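Local coordinates for type III Pentaketide Synthase (PDB 3EUO), which probably acts as an acyltransferase that builds pentaketides, as a fungal type III polyketide synthase of the chalcone/stilbene synthase family, at residues P288-P297 against M310-S320. Numbering follows the deposited sequence.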
loop_
_atom_site.group_PDB
_atom_site.type_symbol
_atom_site.label_atom_id
_atom_site.label_comp_id
_atom_site.label_asym_id
_atom_site.label_seq_id
_atom_site.Cartn_x
_atom_site.Cartn_y
_atom_site.Cartn_z
ATOM N N PRO A 288 -33.034 3.761 6.051
ATOM C CA PRO A 288 -32.125 4.343 5.049
ATOM C C PRO A 288 -32.435 5.800 4.686
ATOM O O PRO A 288 -31.525 6.633 4.652
ATOM C CB PRO A 288 -32.318 3.429 3.837
ATOM C CG PRO A 288 -32.666 2.118 4.427
ATOM C CD PRO A 288 -33.491 2.415 5.649
ATOM N N ALA A 289 -33.710 6.104 4.444
ATOM C CA ALA A 289 -34.140 7.452 4.072
ATOM C C ALA A 289 -33.941 8.489 5.185
ATOM O O ALA A 289 -34.006 9.690 4.926
ATOM C CB ALA A 289 -35.598 7.438 3.596
ATOM N N ASP A 290 -33.698 8.026 6.414
ATOM C CA ASP A 290 -33.421 8.923 7.545
ATOM C C ASP A 290 -32.053 9.596 7.444
ATOM O O ASP A 290 -31.828 10.627 8.069
ATOM C CB ASP A 290 -33.491 8.170 8.885
ATOM C CG ASP A 290 -34.901 7.717 9.250
ATOM O OD1 ASP A 290 -35.889 8.271 8.720
ATOM O OD2 ASP A 290 -35.022 6.800 10.094
ATOM N N PHE A 291 -31.138 9.002 6.678
ATOM C CA PHE A 291 -29.751 9.473 6.629
ATOM C C PHE A 291 -29.461 10.271 5.372
ATOM O O PHE A 291 -30.174 10.156 4.368
ATOM C CB PHE A 291 -28.780 8.283 6.671
ATOM C CG PHE A 291 -28.934 7.416 7.884
ATOM C CD1 PHE A 291 -28.183 7.666 9.031
ATOM C CD2 PHE A 291 -29.832 6.353 7.886
ATOM C CE1 PHE A 291 -28.325 6.866 10.164
ATOM C CE2 PHE A 291 -29.975 5.541 9.015
ATOM C CZ PHE A 291 -29.219 5.806 10.157
ATOM N N ASP A 292 -28.405 11.080 5.439
ATOM C CA ASP A 292 -27.757 11.588 4.238
ATOM C C ASP A 292 -26.774 10.526 3.781
ATOM O O ASP A 292 -26.203 9.818 4.599
ATOM C CB ASP A 292 -27.042 12.904 4.519
ATOM C CG ASP A 292 -27.962 14.109 4.364
ATOM O OD1 ASP A 292 -28.944 14.022 3.586
ATOM O OD2 ASP A 292 -27.700 15.141 5.021
ATOM N N TRP A 293 -26.594 10.418 2.471
ATOM C CA TRP A 293 -25.802 9.352 1.889
ATOM C C TRP A 293 -24.658 9.914 1.048
ATOM O O TRP A 293 -24.878 10.529 -0.003
ATOM C CB TRP A 293 -26.694 8.438 1.052
ATOM C CG TRP A 293 -27.469 7.434 1.851
ATOM C CD1 TRP A 293 -28.582 7.666 2.609
ATOM C CD2 TRP A 293 -27.202 6.035 1.944
ATOM N NE1 TRP A 293 -29.016 6.491 3.182
ATOM C CE2 TRP A 293 -28.182 5.475 2.795
ATOM C CE3 TRP A 293 -26.217 5.199 1.400
ATOM C CZ2 TRP A 293 -28.213 4.113 3.107
ATOM C CZ3 TRP A 293 -26.245 3.847 1.713
ATOM C CH2 TRP A 293 -27.241 3.317 2.555
ATOM N N ALA A 294 -23.438 9.728 1.540
ATOM C CA ALA A 294 -22.249 10.121 0.807
ATOM C C ALA A 294 -21.789 8.892 0.019
ATOM O O ALA A 294 -20.973 8.100 0.502
ATOM C CB ALA A 294 -21.160 10.585 1.777
ATOM N N MET A 295 -22.341 8.720 -1.181
ATOM C CA MET A 295 -21.987 7.587 -2.033
ATOM C C MET A 295 -20.847 7.952 -2.970
ATOM O O MET A 295 -20.826 9.055 -3.515
ATOM C CB MET A 295 -23.196 7.161 -2.874
ATOM C CG MET A 295 -22.949 5.954 -3.781
ATOM S SD MET A 295 -22.925 4.380 -2.889
ATOM C CE MET A 295 -24.374 4.628 -1.856
ATOM N N HIS A 296 -19.907 7.030 -3.167
ATOM C CA HIS A 296 -18.927 7.205 -4.229
ATOM C C HIS A 296 -19.641 6.961 -5.555
ATOM O O HIS A 296 -20.184 5.872 -5.776
ATOM C CB HIS A 296 -17.743 6.246 -4.100
ATOM C CG HIS A 296 -16.793 6.335 -5.253
ATOM N ND1 HIS A 296 -16.614 5.313 -6.161
ATOM C CD2 HIS A 296 -16.010 7.355 -5.676
ATOM C CE1 HIS A 296 -15.743 5.691 -7.080
ATOM N NE2 HIS A 296 -15.357 6.925 -6.805
ATOM N N PRO A 297 -19.651 7.973 -6.438
ATOM C CA PRO A 297 -20.394 7.846 -7.686
ATOM C C PRO A 297 -19.559 7.143 -8.759
ATOM O O PRO A 297 -19.053 7.792 -9.684
ATOM C CB PRO A 297 -20.687 9.295 -8.055
ATOM C CG PRO A 297 -19.500 10.067 -7.516
ATOM C CD PRO A 297 -18.985 9.287 -6.318
ATOM N N MET A 310 -32.264 1.112 -1.686
ATOM C CA MET A 310 -32.457 1.609 -0.321
ATOM C C MET A 310 -33.669 2.541 -0.180
ATOM O O MET A 310 -33.915 3.079 0.900
ATOM C CB MET A 310 -31.189 2.314 0.198
ATOM C CG MET A 310 -29.885 1.480 0.216
ATOM S SD MET A 310 -29.982 -0.176 0.954
ATOM C CE MET A 310 -30.353 0.165 2.668
ATOM N N GLY A 311 -34.416 2.734 -1.264
ATOM C CA GLY A 311 -35.577 3.630 -1.254
ATOM C C GLY A 311 -35.235 5.084 -0.969
ATOM O O GLY A 311 -35.816 5.698 -0.062
ATOM N N LEU A 312 -34.309 5.639 -1.755
ATOM C CA LEU A 312 -33.805 7.001 -1.558
ATOM C C LEU A 312 -34.166 7.923 -2.729
ATOM O O LEU A 312 -34.485 7.449 -3.818
ATOM C CB LEU A 312 -32.276 6.978 -1.365
ATOM C CG LEU A 312 -31.718 6.054 -0.277
ATOM C CD1 LEU A 312 -30.191 5.959 -0.342
ATOM C CD2 LEU A 312 -32.169 6.517 1.106
ATOM N N THR A 313 -34.144 9.232 -2.484
ATOM C CA THR A 313 -34.251 10.230 -3.546
ATOM C C THR A 313 -32.842 10.645 -3.965
ATOM O O THR A 313 -31.887 10.413 -3.220
ATOM C CB THR A 313 -35.022 11.497 -3.095
ATOM O OG1 THR A 313 -34.257 12.216 -2.117
ATOM C CG2 THR A 313 -36.402 11.140 -2.526
ATOM N N PRO A 314 -32.698 11.270 -5.155
ATOM C CA PRO A 314 -31.377 11.770 -5.550
ATOM C C PRO A 314 -30.829 12.792 -4.562
ATOM O O PRO A 314 -29.613 12.904 -4.402
ATOM C CB PRO A 314 -31.648 12.461 -6.892
ATOM C CG PRO A 314 -32.899 11.868 -7.393
ATOM C CD PRO A 314 -33.716 11.543 -6.187
ATOM N N GLU A 315 -31.726 13.523 -3.904
ATOM C CA GLU A 315 -31.343 14.540 -2.942
ATOM C C GLU A 315 -30.678 13.950 -1.701
ATOM O O GLU A 315 -29.894 14.630 -1.037
ATOM C CB GLU A 315 -32.552 15.396 -2.555
ATOM C CG GLU A 315 -32.953 16.403 -3.640
ATOM C CD GLU A 315 -33.746 15.780 -4.782
ATOM O OE1 GLU A 315 -34.304 14.675 -4.604
ATOM O OE2 GLU A 315 -33.812 16.403 -5.867
ATOM N N HIS A 316 -30.985 12.688 -1.406
ATOM C CA HIS A 316 -30.323 11.962 -0.325
ATOM C C HIS A 316 -28.827 11.843 -0.585
ATOM O O HIS A 316 -28.038 11.832 0.350
ATOM C CB HIS A 316 -30.919 10.572 -0.142
ATOM C CG HIS A 316 -32.187 10.560 0.653
ATOM N ND1 HIS A 316 -33.403 10.926 0.118
ATOM C CD2 HIS A 316 -32.425 10.221 1.941
ATOM C CE1 HIS A 316 -34.338 10.819 1.046
ATOM N NE2 HIS A 316 -33.770 10.396 2.163
ATOM N N MET A 317 -28.457 11.745 -1.861
ATOM C CA MET A 317 -27.056 11.694 -2.271
ATOM C C MET A 317 -26.660 12.923 -3.101
ATOM O O MET A 317 -25.884 12.801 -4.046
ATOM C CB MET A 317 -26.787 10.428 -3.089
ATOM C CG MET A 317 -26.926 9.122 -2.333
ATOM S SD MET A 317 -26.846 7.683 -3.439
ATOM C CE MET A 317 -27.780 8.260 -4.782
ATOM N N ARG A 318 -27.171 14.098 -2.726
ATOM C CA ARG A 318 -26.983 15.342 -3.497
ATOM C C ARG A 318 -25.518 15.727 -3.774
ATOM O O ARG A 318 -25.189 16.210 -4.864
ATOM C CB ARG A 318 -27.716 16.508 -2.818
ATOM C CG ARG A 318 -27.246 16.807 -1.401
ATOM C CD ARG A 318 -28.271 17.645 -0.662
ATOM N NE ARG A 318 -27.959 17.784 0.759
ATOM C CZ ARG A 318 -28.213 16.858 1.682
ATOM N NH1 ARG A 318 -28.766 15.696 1.348
ATOM N NH2 ARG A 318 -27.905 17.093 2.949
ATOM N N ALA A 319 -24.650 15.527 -2.787
ATOM C CA ALA A 319 -23.219 15.813 -2.950
ATOM C C ALA A 319 -22.528 14.821 -3.901
ATOM O O ALA A 319 -21.564 15.176 -4.585
ATOM C CB ALA A 319 -22.530 15.847 -1.592
ATOM N N SER A 320 -23.031 13.589 -3.939
ATOM C CA SER A 320 -22.530 12.558 -4.853
ATOM C C SER A 320 -22.871 12.932 -6.286
ATOM O O SER A 320 -22.019 12.872 -7.163
ATOM C CB SER A 320 -23.130 11.200 -4.509
ATOM O OG SER A 320 -22.740 10.786 -3.211
HETATM O O HOH W 1 -24.098 12.974 -1.115
#
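Leu312 sets its CD1 methyl over one face of the Trp293 indole, 3.6 Å from the centroid of the five-membered ring and nearly on its normal, a CH-pi contact. In the indole plane NE1 donates to Pro288 O at 2.9 Å, tying down that edge; Phe291 N also donates to this oxygen, from the opposite face of its plane. Met310 bends at chi2 and chi3, which brings its CE against Pro288 CG, while its CG lies near Trp293 CH2. Trp293 belongs to strand 292-295, the edge strand of the large thiolase-fold sheet in this chain; it runs parallel to strand 359-366, and the segment entering helix 318-327 lines its other side. There Trp293 N donates to His316 O, and the His316 ring points NE2 in plane at Ala289 O (2.9 Å), with ND1 2.7 Å from Thr313 OG1 in a second hydrogen bond. Arg318 forms an end-on salt bridge with Asp292, NH1 to OD1 at 2.8 Å and NH2 to OD2 at 2.9 Å, yet the two planes are turned 60° apart and both nitrogens approach from above the carboxylate. NH1 also donates to Glu315 O, helping to fix the guanidinium's rotation. Farther along, Ser320 OG gives a 2.6 Å bond to a lone pair of Met295 O.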